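Local coordinates for protein MSM0273 (Mycobacterium smegmatis, PDB 5L37) that assembles into pentamers of the RMM bacterial microcompartment shell, probably closing the vertices of this polyhedral structure, at residues Ala4-Val10 against Phe24-Glu30. Numbering follows the deposited sequence.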
loop_
_atom_site.group_PDB
_atom_site.type_symbol
_atom_site.label_atom_id
_atom_site.label_comp_id
_atom_site.label_asym_id
_atom_site.label_seq_id
_atom_site.Cartn_x
_atom_site.Cartn_y
_atom_site.Cartn_z
ATOM N N ALA C 4 13.182 4.225 -11.593
ATOM C CA ALA C 4 12.528 5.349 -12.248
ATOM C C ALA C 4 13.561 6.302 -12.770
ATOM O O ALA C 4 14.755 6.191 -12.422
ATOM C CB ALA C 4 11.622 6.055 -11.266
ATOM N N THR C 5 13.111 7.224 -13.612
ATOM C CA THR C 5 13.966 8.264 -14.157
ATOM C C THR C 5 13.416 9.595 -13.706
ATOM O O THR C 5 12.212 9.836 -13.851
ATOM C CB THR C 5 14.019 8.205 -15.711
ATOM O OG1 THR C 5 14.496 6.905 -16.097
ATOM C CG2 THR C 5 14.947 9.275 -16.270
ATOM N N VAL C 6 14.290 10.449 -13.172
ATOM C CA VAL C 6 13.899 11.816 -12.804
ATOM C C VAL C 6 13.618 12.651 -14.058
ATOM O O VAL C 6 14.440 12.717 -14.988
ATOM C CB VAL C 6 14.975 12.523 -11.988
ATOM C CG1 VAL C 6 14.493 13.935 -11.593
ATOM C CG2 VAL C 6 15.334 11.704 -10.704
ATOM N N THR C 7 12.445 13.275 -14.101
ATOM C CA THR C 7 12.079 14.027 -15.303
ATOM C C THR C 7 11.974 15.512 -15.019
ATOM O O THR C 7 12.035 16.347 -15.942
ATOM C CB THR C 7 10.750 13.534 -15.883
ATOM O OG1 THR C 7 9.750 13.559 -14.857
ATOM C CG2 THR C 7 10.874 12.085 -16.386
ATOM N N GLY C 8 11.863 15.884 -13.755
ATOM C CA GLY C 8 11.779 17.308 -13.450
ATOM C C GLY C 8 11.587 17.631 -11.987
ATOM O O GLY C 8 11.508 16.742 -11.149
ATOM N N ASN C 9 11.430 18.911 -11.684
ATOM C CA ASN C 9 11.270 19.320 -10.300
ATOM C C ASN C 9 9.843 19.807 -10.169
ATOM O O ASN C 9 9.220 20.249 -11.147
ATOM C CB ASN C 9 12.275 20.418 -9.916
ATOM C CG ASN C 9 12.808 20.263 -8.480
ATOM O OD1 ASN C 9 12.053 20.182 -7.502
ATOM N ND2 ASN C 9 14.133 20.189 -8.364
ATOM N N VAL C 10 9.290 19.676 -8.985
ATOM C CA VAL C 10 7.944 20.097 -8.755
ATOM C C VAL C 10 8.068 21.272 -7.847
ATOM O O VAL C 10 8.589 21.142 -6.746
ATOM C CB VAL C 10 7.127 18.988 -8.091
ATOM C CG1 VAL C 10 5.765 19.498 -7.691
ATOM C CG2 VAL C 10 7.052 17.846 -9.032
ATOM N N PHE C 24 10.909 17.823 -4.122
ATOM C CA PHE C 24 9.865 17.011 -4.760
ATOM C C PHE C 24 10.259 16.819 -6.233
ATOM O O PHE C 24 10.308 17.782 -6.980
ATOM C CB PHE C 24 8.493 17.694 -4.702
ATOM C CG PHE C 24 7.926 17.840 -3.323
ATOM C CD1 PHE C 24 7.614 16.720 -2.561
ATOM C CD2 PHE C 24 7.601 19.087 -2.838
ATOM C CE1 PHE C 24 7.038 16.858 -1.268
ATOM C CE2 PHE C 24 7.024 19.226 -1.560
ATOM C CZ PHE C 24 6.764 18.123 -0.788
ATOM N N LEU C 25 10.488 15.589 -6.662
ATOM C CA LEU C 25 10.894 15.374 -8.053
ATOM C C LEU C 25 9.838 14.579 -8.782
ATOM O O LEU C 25 9.284 13.596 -8.247
ATOM C CB LEU C 25 12.249 14.626 -8.120
ATOM C CG LEU C 25 13.457 15.335 -7.426
ATOM C CD1 LEU C 25 14.740 14.492 -7.635
ATOM C CD2 LEU C 25 13.656 16.763 -7.918
ATOM N N GLU C 26 9.550 14.992 -10.002
ATOM C CA GLU C 26 8.721 14.157 -10.854
ATOM C C GLU C 26 9.615 13.036 -11.416
ATOM O O GLU C 26 10.745 13.298 -11.817
ATOM C CB GLU C 26 8.092 14.961 -11.988
ATOM C CG GLU C 26 7.121 14.104 -12.807
ATOM C CD GLU C 26 6.488 14.855 -13.944
ATOM O OE1 GLU C 26 7.185 15.096 -14.956
ATOM O OE2 GLU C 26 5.293 15.204 -13.818
ATOM N N VAL C 27 9.114 11.803 -11.394
ATOM C CA VAL C 27 9.858 10.651 -11.907
ATOM C C VAL C 27 8.930 9.857 -12.814
ATOM O O VAL C 27 7.712 9.933 -12.680
ATOM C CB VAL C 27 10.402 9.736 -10.782
ATOM C CG1 VAL C 27 11.293 10.552 -9.820
ATOM C CG2 VAL C 27 9.239 8.988 -10.019
ATOM N N GLU C 28 9.519 9.096 -13.720
ATOM C CA GLU C 28 8.783 8.222 -14.602
ATOM C C GLU C 28 9.267 6.801 -14.354
ATOM O O GLU C 28 10.474 6.519 -14.418
ATOM C CB GLU C 28 9.001 8.628 -16.050
ATOM C CG GLU C 28 8.352 7.709 -17.026
ATOM C CD GLU C 28 8.385 8.248 -18.431
ATOM O OE1 GLU C 28 8.942 9.347 -18.669
ATOM O OE2 GLU C 28 7.870 7.540 -19.312
ATOM N N VAL C 29 8.337 5.922 -14.039
ATOM C CA VAL C 29 8.690 4.555 -13.693
ATOM C C VAL C 29 9.117 3.806 -14.946
ATOM O O VAL C 29 8.457 3.881 -15.985
ATOM C CB VAL C 29 7.500 3.829 -12.995
ATOM C CG1 VAL C 29 7.881 2.396 -12.657
ATOM C CG2 VAL C 29 7.128 4.547 -11.729
ATOM N N GLU C 30 10.235 3.088 -14.846
ATOM C CA GLU C 30 10.815 2.395 -15.990
ATOM C C GLU C 30 9.827 1.311 -16.435
ATOM O O GLU C 30 9.218 0.640 -15.611
ATOM C CB GLU C 30 12.143 1.726 -15.583
ATOM C CG GLU C 30 13.335 2.618 -15.231
ATOM C CD GLU C 30 13.903 3.450 -16.348
ATOM O OE1 GLU C 30 13.397 3.393 -17.495
ATOM O OE2 GLU C 30 14.888 4.163 -16.057
HETATM O O HOH W 1 15.932 3.788 -13.602
HETATM O O HOH W 2 11.128 20.665 -4.826
#
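A classic beta bulge interrupts the antiparallel pairing of the first two long strands in this EutN/CcmL-type, OB-like beta barrel. Before it, T5 and E28 form a hydrogen-bonded pair, with T5 N to E28 O and E28 N to T5 O both 2.8 Å. At the bulge T7 and G8 share one partner: T7 N gives a 2.8 Å bond to E26 O, while G8 N reaches the same oxygen only weakly, at 3.4 Å. Pairing then resumes one residue out of step, E26 N to G8 O (2.9 Å) and V10 N to F24 O (2.9 Å). A4, V6, L25 and V27 point to one face, where A4 CB meets V27 CB at 3.9 Å and V6 CG1 meets L25 CD1 at 4.0 Å. From the bulge T7 points toward the partner strand, and its OG1 donates to E26 OE1 (3.0 Å). The contact thus sets buried aliphatic A4, V6, L25 and V27 on one face against paired charge at E26 and E28 on the other, where R35 salt-bridges both carboxylates.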